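Local coordinates for protein serine protease inhibitor 2 (Anopheles gambiae, PDB 3PZF) that inhibits clip-domain serine proteases of the melanization cascade as a serpin, and so negatively regulates melanization in mosquito hemolymph, at residues A[187-192]-A[246-251]; A[337-342]-A[374-379]. One frame throughout, in Å; residues are numbered along the deposited sequence.

From the N terminus, the chain runs along strand 177-188 of serpin sheet A, turns out through 189-192 and makes three further strands before 246-251, in strand 244-251 of sheet B, returns to meet the residue just past the first strand; contact 1 closes this loop. Two helices, strand 277-295 and helix 297-302 follow before strand 332-341 re-enters sheet A. Contact 2 then spans the reactive-centre loop, joining 337-342 to 374-379. The two loops lie in series, neither nested nor crossed. The contact centres are about 8 Å apart, and 246-251 and 374-379 are neighbouring antiparallel strands. Together the contacts join strand 332-341 and the exit of its parallel neighbour 177-188 to sheet B.

Contact 1: residues A[187-192]-A[246-251]; sequences GLWTYP and MYFILP
W189 of 187-192 meets M246 and F248 of 246-251 through the far end of its indole, in the region of the serpin fold known as the breach, where the top of sheet A lies over sheet B and the reactive-centre loop enters on insertion. The tryptophan follows directly after the end of strand 177-188. From its CB the chain places CG beside the backbone N and opposite the carbonyl carbon (chi1 -63°), which sends the ring off into the interior toward the second strand. Along the pyrrole side, NE1 is hydrogen-bonded to the O of N342, so the polar atom of this buried indole has a partner. The indole also stacks with the ring of Y239. At the far end of the benzo ring the apolar contact begins: CZ3 and CH2 both lie 4.1 Å from M246 CB, which sits at the ring's edge, near its plane. A large flat side chain suits this place because it bridges a gap that the backbones leave wide, the nearest CA atoms, those of W189 and M246, being 9.3 Å apart. M246 keeps its chain extended through chi2 and bends only at chi3 (-79°), an unbranched, flexible side chain that also touches F376 and I378 of the neighbouring strand. F248, two residues farther on and therefore on the same side of the strand, brings a rigid ring to the same spot. The outermost carbon of the indole, W189 CH2, reaches the rim of the F248 ring, near the plane of that ring, 4.4 Å from F248 CZ.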
ATOM      1  N   GLY A 187     -12.188  -8.638   0.272  1.00 24.74           N
ATOM      2  CA  GLY A 187     -11.988  -9.825  -0.546  1.00 22.52           C
ATOM      3  C   GLY A 187     -12.176 -11.112   0.245  1.00 29.69           C
ATOM      4  O   GLY A 187     -12.208 -11.087   1.463  1.00 25.49           O
ATOM      5  N   LEU A 188     -12.303 -12.233  -0.463  1.00 23.10           N
ATOM      6  CA  LEU A 188     -12.526 -13.541   0.166  1.00 23.16           C
ATOM      7  C   LEU A 188     -11.377 -14.459  -0.145  1.00 23.25           C
ATOM      8  O   LEU A 188     -10.911 -14.539  -1.301  1.00 23.86           O
ATOM      9  CB  LEU A 188     -13.794 -14.204  -0.386  1.00 29.31           C
ATOM     10  CG  LEU A 188     -15.121 -13.562   0.022  1.00 36.92           C
ATOM     11  CD1 LEU A 188     -16.282 -14.138  -0.786  1.00 39.61           C
ATOM     12  CD2 LEU A 188     -15.329 -13.782   1.500  1.00 42.14           C
ATOM     13  N   TRP A 189     -10.921 -15.205   0.851  1.00 22.54           N
ATOM     14  CA  TRP A 189      -9.921 -16.216   0.558  1.00 21.64           C
ATOM     15  C   TRP A 189     -10.509 -17.268  -0.377  1.00 21.19           C
ATOM     16  O   TRP A 189     -11.654 -17.691  -0.200  1.00 25.67           O
ATOM     17  CB  TRP A 189      -9.529 -16.973   1.841  1.00 20.87           C
ATOM     18  CG  TRP A 189      -8.891 -16.170   2.926  1.00 21.29           C
ATOM     19  CD1 TRP A 189      -9.291 -16.123   4.247  1.00 19.37           C
ATOM     20  CD2 TRP A 189      -7.729 -15.345   2.833  1.00 20.15           C
ATOM     21  NE1 TRP A 189      -8.455 -15.303   4.965  1.00 22.18           N
ATOM     22  CE2 TRP A 189      -7.486 -14.813   4.129  1.00 23.15           C
ATOM     23  CE3 TRP A 189      -6.869 -14.989   1.790  1.00 18.92           C
ATOM     24  CZ2 TRP A 189      -6.423 -13.942   4.398  1.00 22.27           C
ATOM     25  CZ3 TRP A 189      -5.813 -14.122   2.058  1.00 19.37           C
ATOM     26  CH2 TRP A 189      -5.596 -13.612   3.346  1.00 20.05           C
ATOM     27  N   THR A 190      -9.722 -17.732  -1.342  1.00 21.83           N
ATOM     28  CA  THR A 190     -10.106 -18.904  -2.102  1.00 22.79           C
ATOM     29  C   THR A 190     -10.256 -20.103  -1.136  1.00 29.66           C
ATOM     30  O   THR A 190     -11.132 -20.951  -1.289  1.00 25.79           O
ATOM     31  CB  THR A 190      -9.048 -19.212  -3.158  1.00 29.43           C
ATOM     32  OG1 THR A 190      -8.860 -18.043  -3.980  1.00 26.39           O
ATOM     33  CG2 THR A 190      -9.469 -20.414  -4.014  1.00 33.91           C
ATOM     34  N   TYR A 191      -9.412 -20.140  -0.115  1.00 21.19           N
ATOM     35  CA  TYR A 191      -9.413 -21.258   0.841  1.00 26.76           C
ATOM     36  C   TYR A 191      -9.631 -20.688   2.253  1.00 27.40           C
ATOM     37  O   TYR A 191      -8.695 -20.312   2.930  1.00 25.77           O
ATOM     38  CB  TYR A 191      -8.098 -22.026   0.767  1.00 26.44           C
ATOM     39  CG  TYR A 191      -7.849 -22.590  -0.623  1.00 25.28           C
ATOM     40  CD1 TYR A 191      -8.640 -23.625  -1.107  1.00 35.24           C
ATOM     41  CD2 TYR A 191      -6.885 -22.041  -1.454  1.00 25.87           C
ATOM     42  CE1 TYR A 191      -8.448 -24.137  -2.380  1.00 46.52           C
ATOM     43  CE2 TYR A 191      -6.686 -22.552  -2.741  1.00 32.59           C
ATOM     44  CZ  TYR A 191      -7.470 -23.596  -3.184  1.00 40.43           C
ATOM     45  OH  TYR A 191      -7.286 -24.090  -4.450  1.00 42.58           O
ATOM     46  N   PRO A 192     -10.886 -20.598   2.675  1.00 23.05           N
ATOM     47  CA  PRO A 192     -11.117 -19.937   3.976  1.00 25.88           C
ATOM     48  C   PRO A 192     -10.689 -20.856   5.123  1.00 22.06           C
ATOM     49  O   PRO A 192     -10.705 -22.088   4.954  1.00 28.15           O
ATOM     50  CB  PRO A 192     -12.636 -19.743   4.012  1.00 31.02           C
ATOM     51  CG  PRO A 192     -13.188 -20.758   3.039  1.00 31.47           C
ATOM     52  CD  PRO A 192     -12.139 -20.897   1.959  1.00 30.42           C
ATOM     53  N   MET A 246      -2.492 -12.617  -1.000  1.00 18.19           N
ATOM     54  CA  MET A 246      -1.678 -12.043   0.062  1.00 16.73           C
ATOM     55  C   MET A 246      -0.484 -12.938   0.288  1.00 19.37           C
ATOM     56  O   MET A 246      -0.625 -14.147   0.466  1.00 20.79           O
ATOM     57  CB  MET A 246      -2.446 -11.872   1.387  1.00 17.96           C
ATOM     58  CG  MET A 246      -1.568 -11.256   2.493  1.00 18.93           C
ATOM     59  SD  MET A 246      -2.492 -10.803   4.021  1.00 22.07           S
ATOM     60  CE  MET A 246      -3.262  -9.247   3.589  1.00 20.18           C
ATOM     61  N   TYR A 247       0.701 -12.340   0.307  1.00 16.57           N
ATOM     62  CA  TYR A 247       1.907 -13.090   0.647  1.00 14.78           C
ATOM     63  C   TYR A 247       2.356 -12.760   2.055  1.00 18.03           C
ATOM     64  O   TYR A 247       2.179 -11.627   2.512  1.00 19.82           O
ATOM     65  CB  TYR A 247       3.036 -12.730  -0.309  1.00 15.39           C
ATOM     66  CG  TYR A 247       2.987 -13.400  -1.664  1.00 20.37           C
ATOM     67  CD1 TYR A 247       2.274 -12.827  -2.719  1.00 18.86           C
ATOM     68  CD2 TYR A 247       3.680 -14.605  -1.906  1.00 20.02           C
ATOM     69  CE1 TYR A 247       2.243 -13.443  -3.990  1.00 21.81           C
ATOM     70  CE2 TYR A 247       3.659 -15.201  -3.173  1.00 20.69           C
ATOM     71  CZ  TYR A 247       2.936 -14.625  -4.199  1.00 23.12           C
ATOM     72  OH  TYR A 247       2.960 -15.255  -5.456  1.00 25.67           O
ATOM     73  N   PHE A 248       2.899 -13.763   2.762  1.00 16.67           N
ATOM     74  CA  PHE A 248       3.398 -13.586   4.125  1.00 17.46           C
ATOM     75  C   PHE A 248       4.857 -13.985   4.127  1.00 19.75           C
ATOM     76  O   PHE A 248       5.191 -15.055   3.619  1.00 23.36           O
ATOM     77  CB  PHE A 248       2.634 -14.499   5.110  1.00 17.40           C
ATOM     78  CG  PHE A 248       1.146 -14.241   5.140  1.00 18.80           C
ATOM     79  CD1 PHE A 248       0.593 -13.420   6.111  1.00 18.94           C
ATOM     80  CD2 PHE A 248       0.312 -14.766   4.152  1.00 21.82           C
ATOM     81  CE1 PHE A 248      -0.767 -13.153   6.116  1.00 22.64           C
ATOM     82  CE2 PHE A 248      -1.056 -14.498   4.161  1.00 18.18           C
ATOM     83  CZ  PHE A 248      -1.596 -13.701   5.157  1.00 19.06           C
ATOM     84  N   ILE A 249       5.716 -13.155   4.705  1.00 19.45           N
ATOM     85  CA  ILE A 249       7.128 -13.514   4.885  1.00 17.52           C
ATOM     86  C   ILE A 249       7.410 -13.563   6.379  1.00 22.46           C
ATOM     87  O   ILE A 249       7.386 -12.526   7.044  1.00 19.00           O
ATOM     88  CB  ILE A 249       8.060 -12.504   4.214  1.00 20.18           C
ATOM     89  CG1 ILE A 249       7.776 -12.462   2.695  1.00 23.34           C
ATOM     90  CG2 ILE A 249       9.530 -12.842   4.506  1.00 21.60           C
ATOM     91  CD1 ILE A 249       8.520 -11.303   1.941  1.00 22.38           C
ATOM     92  N   LEU A 250       7.669 -14.777   6.878  1.00 18.29           N
ATOM     93  CA  LEU A 250       7.802 -15.036   8.314  1.00 20.33           C
ATOM     94  C   LEU A 250       9.253 -15.392   8.580  1.00 22.16           C
ATOM     95  O   LEU A 250       9.710 -16.474   8.193  1.00 20.66           O
ATOM     96  CB  LEU A 250       6.888 -16.196   8.716  1.00 18.90           C
ATOM     97  CG  LEU A 250       7.013 -16.708  10.171  1.00 21.71           C
ATOM     98  CD1 LEU A 250       6.517 -15.665  11.178  1.00 20.17           C
ATOM     99  CD2 LEU A 250       6.234 -18.002  10.324  1.00 22.93           C
ATOM    100  N   PRO A 251       9.998 -14.483   9.224  1.00 22.44           N
ATOM    101  CA  PRO A 251      11.422 -14.727   9.494  1.00 23.55           C
ATOM    102  C   PRO A 251      11.584 -16.029  10.294  1.00 25.25           C
ATOM    103  O   PRO A 251      10.777 -16.285  11.170  1.00 23.87           O
ATOM    104  CB  PRO A 251      11.827 -13.523  10.373  1.00 26.92           C
ATOM    105  CG  PRO A 251      10.868 -12.414   9.951  1.00 24.28           C
ATOM    106  CD  PRO A 251       9.561 -13.134   9.659  1.00 21.95           C
TER

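Contact 2: residues A[337-342]-A[374-379]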
ATOM      1  N   ALA A 337      -4.425   3.677   5.109  1.00 22.24           N
ATOM      2  CA  ALA A 337      -4.881   2.364   4.643  1.00 21.08           C
ATOM      3  C   ALA A 337      -5.364   1.557   5.835  1.00 22.21           C
ATOM      4  O   ALA A 337      -4.746   1.621   6.888  1.00 20.72           O
ATOM      5  CB  ALA A 337      -3.737   1.619   3.975  1.00 21.16           C
ATOM      6  N   GLY A 338      -6.438   0.794   5.665  1.00 18.15           N
ATOM      7  CA  GLY A 338      -6.843  -0.158   6.704  1.00 20.19           C
ATOM      8  C   GLY A 338      -6.696  -1.572   6.166  1.00 25.59           C
ATOM      9  O   GLY A 338      -6.769  -1.797   4.970  1.00 22.00           O
ATOM     10  N   ILE A 339      -6.496  -2.545   7.036  1.00 21.85           N
ATOM     11  CA  ILE A 339      -6.379  -3.938   6.575  1.00 19.88           C
ATOM     12  C   ILE A 339      -6.958  -4.797   7.684  1.00 22.89           C
ATOM     13  O   ILE A 339      -6.798  -4.489   8.858  1.00 23.05           O
ATOM     14  CB  ILE A 339      -4.928  -4.337   6.305  1.00 21.19           C
ATOM     15  CG1 ILE A 339      -4.829  -5.740   5.647  1.00 21.43           C
ATOM     16  CG2 ILE A 339      -4.091  -4.233   7.593  1.00 20.21           C
ATOM     17  CD1 ILE A 339      -5.428  -5.833   4.200  1.00 23.22           C
ATOM     18  N   THR A 340      -7.651  -5.854   7.277  1.00 23.89           N
ATOM     19  CA  THR A 340      -8.207  -6.854   8.187  1.00 22.19           C
ATOM     20  C   THR A 340      -7.936  -8.210   7.580  1.00 26.13           C
ATOM     21  O   THR A 340      -8.032  -8.371   6.362  1.00 27.49           O
ATOM     22  CB  THR A 340      -9.714  -6.681   8.288  1.00 28.38           C
ATOM     23  OG1 THR A 340     -10.013  -5.348   8.743  1.00 30.70           O
ATOM     24  CG2 THR A 340     -10.323  -7.730   9.266  1.00 32.72           C
ATOM     25  N   ILE A 341      -7.539  -9.190   8.384  1.00 23.67           N
ATOM     26  CA  ILE A 341      -7.682 -10.570   7.933  1.00 20.91           C
ATOM     27  C   ILE A 341      -8.422 -11.361   9.015  1.00 24.99           C
ATOM     28  O   ILE A 341      -8.176 -11.196  10.225  1.00 23.32           O
ATOM     29  CB  ILE A 341      -6.332 -11.308   7.540  1.00 26.25           C
ATOM     30  CG1 ILE A 341      -5.435 -11.551   8.765  1.00 22.55           C
ATOM     31  CG2 ILE A 341      -5.592 -10.532   6.403  1.00 25.01           C
ATOM     32  CD1 ILE A 341      -4.187 -12.400   8.472  1.00 21.96           C
ATOM     33  N   ASN A 342      -9.349 -12.200   8.563  1.00 20.88           N
ATOM     34  CA  ASN A 342      -9.956 -13.213   9.413  1.00 22.21           C
ATOM     35  C   ASN A 342     -10.124 -14.546   8.660  1.00 24.30           C
ATOM     36  O   ASN A 342      -9.495 -14.757   7.623  1.00 21.83           O
ATOM     37  CB  ASN A 342     -11.286 -12.706   9.990  1.00 22.44           C
ATOM     38  CG  ASN A 342     -12.361 -12.532   8.943  1.00 30.21           C
ATOM     39  OD1 ASN A 342     -12.178 -12.862   7.785  1.00 26.04           O
ATOM     40  ND2 ASN A 342     -13.524 -12.042   9.372  1.00 37.45           N
ATOM     41  N   PHE A 374       5.887 -10.574  11.325  1.00 16.87           N
ATOM     42  CA  PHE A 374       6.055 -10.967   9.925  1.00 17.63           C
ATOM     43  C   PHE A 374       5.661  -9.839   9.019  1.00 19.37           C
ATOM     44  O   PHE A 374       5.058  -8.861   9.463  1.00 18.82           O
ATOM     45  CB  PHE A 374       5.206 -12.216   9.628  1.00 18.02           C
ATOM     46  CG  PHE A 374       3.725 -12.055   9.921  1.00 19.11           C
ATOM     47  CD1 PHE A 374       3.199 -12.437  11.167  1.00 19.55           C
ATOM     48  CD2 PHE A 374       2.857 -11.576   8.951  1.00 19.29           C
ATOM     49  CE1 PHE A 374       1.858 -12.337  11.425  1.00 21.00           C
ATOM     50  CE2 PHE A 374       1.494 -11.464   9.200  1.00 19.96           C
ATOM     51  CZ  PHE A 374       0.992 -11.836  10.469  1.00 20.81           C
ATOM     52  N   ILE A 375       6.040  -9.987   7.742  1.00 19.49           N
ATOM     53  CA  ILE A 375       5.740  -9.014   6.686  1.00 20.08           C
ATOM     54  C   ILE A 375       4.642  -9.609   5.838  1.00 18.83           C
ATOM     55  O   ILE A 375       4.585 -10.820   5.682  1.00 18.49           O
ATOM     56  CB  ILE A 375       7.008  -8.822   5.832  1.00 20.16           C
ATOM     57  CG1 ILE A 375       8.115  -8.242   6.734  1.00 25.39           C
ATOM     58  CG2 ILE A 375       6.717  -7.938   4.545  1.00 17.48           C
ATOM     59  CD1 ILE A 375       9.564  -8.527   6.256  1.00 26.79           C
ATOM     60  N   PHE A 376       3.747  -8.779   5.306  1.00 19.21           N
ATOM     61  CA  PHE A 376       2.776  -9.261   4.345  1.00 15.21           C
ATOM     62  C   PHE A 376       2.624  -8.237   3.221  1.00 17.78           C
ATOM     63  O   PHE A 376       2.999  -7.059   3.379  1.00 19.03           O
ATOM     64  CB  PHE A 376       1.423  -9.520   5.007  1.00 15.38           C
ATOM     65  CG  PHE A 376       0.773  -8.281   5.570  1.00 15.89           C
ATOM     66  CD1 PHE A 376       0.975  -7.903   6.909  1.00 16.81           C
ATOM     67  CD2 PHE A 376      -0.069  -7.499   4.778  1.00 16.83           C
ATOM     68  CE1 PHE A 376       0.385  -6.739   7.420  1.00 17.55           C
ATOM     69  CE2 PHE A 376      -0.669  -6.337   5.296  1.00 18.92           C
ATOM     70  CZ  PHE A 376      -0.440  -5.965   6.620  1.00 18.68           C
ATOM     71  N   PHE A 377       2.117  -8.691   2.081  1.00 18.24           N
ATOM     72  CA  PHE A 377       1.767  -7.784   0.990  1.00 15.19           C
ATOM     73  C   PHE A 377       0.662  -8.392   0.136  1.00 15.66           C
ATOM     74  O   PHE A 377       0.458  -9.609   0.144  1.00 20.31           O
ATOM     75  CB  PHE A 377       2.995  -7.331   0.150  1.00 15.32           C
ATOM     76  CG  PHE A 377       3.731  -8.431  -0.570  1.00 17.85           C
ATOM     77  CD1 PHE A 377       4.769  -9.117   0.043  1.00 18.97           C
ATOM     78  CD2 PHE A 377       3.439  -8.724  -1.907  1.00 20.63           C
ATOM     79  CE1 PHE A 377       5.480 -10.107  -0.657  1.00 21.27           C
ATOM     80  CE2 PHE A 377       4.152  -9.732  -2.594  1.00 18.25           C
ATOM     81  CZ  PHE A 377       5.166 -10.403  -1.954  1.00 19.55           C
ATOM     82  N   ILE A 378      -0.111  -7.534  -0.521  1.00 17.98           N
ATOM     83  CA  ILE A 378      -1.137  -8.005  -1.434  1.00 17.39           C
ATOM     84  C   ILE A 378      -0.717  -7.568  -2.816  1.00 21.32           C
ATOM     85  O   ILE A 378      -0.392  -6.393  -3.008  1.00 17.00           O
ATOM     86  CB  ILE A 378      -2.495  -7.398  -1.095  1.00 17.13           C
ATOM     87  CG1 ILE A 378      -2.935  -7.904   0.300  1.00 17.31           C
ATOM     88  CG2 ILE A 378      -3.543  -7.826  -2.161  1.00 20.95           C
ATOM     89  CD1 ILE A 378      -4.227  -7.298   0.750  1.00 21.55           C
ATOM     90  N   GLU A 379      -0.731  -8.494  -3.766  1.00 17.09           N
ATOM     91  CA  GLU A 379      -0.269  -8.181  -5.122  1.00 17.06           C
ATOM     92  C   GLU A 379      -1.333  -8.530  -6.155  1.00 20.41           C
ATOM     93  O   GLU A 379      -2.099  -9.464  -5.962  1.00 20.71           O
ATOM     94  CB  GLU A 379       1.023  -8.965  -5.347  1.00 22.20           C
ATOM     95  CG  GLU A 379       1.394  -9.365  -6.738  1.00 30.47           C
ATOM     96  CD  GLU A 379       2.684 -10.153  -6.703  1.00 30.90           C
ATOM     97  OE1 GLU A 379       3.660  -9.634  -6.133  1.00 23.67           O
ATOM     98  OE2 GLU A 379       2.711 -11.301  -7.190  1.00 32.03           O
TER
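I339, F376 and I378 bury the most surface between 337-342 and 374-379, and all three belong to the hydrophobic core of the serpin fold, packed between sheet A and sheet B. The closest CA atoms, those of I339 and I378, are 10.4 Å apart, so these two segments meet through side chains, with no hydrogen bond between them. I339 uses both of its branches. CG1 stands opposite the backbone N (chi1 -173°), and the arm then turns at chi2 to bring CD1 to I378, while CG2 diverges from CB to a second partner; a beta-branched residue suits both the strand and this double task. The methyl ends of the two isoleucines meet tip to tip, I339 CD1 lying 3.9 Å from I378 CD1. F376 has its CG between the backbone N and the carbonyl carbon (chi1 64°), and the ring beyond it passes I339 in the opposite direction while also meeting the ring of F288. T340, next to I339, belongs to a different environment: its OG1 is hydrogen-bonded to E347 and its O to S346 OG, both residues of the hinge region, which is required for binding to the protease. N342 likewise binds the backbone of that region through its side-chain amide. Within the core, the second branch of I339 comes obliquely to the phenyl ring, with its CG2 4.2 Å from F376 CZ.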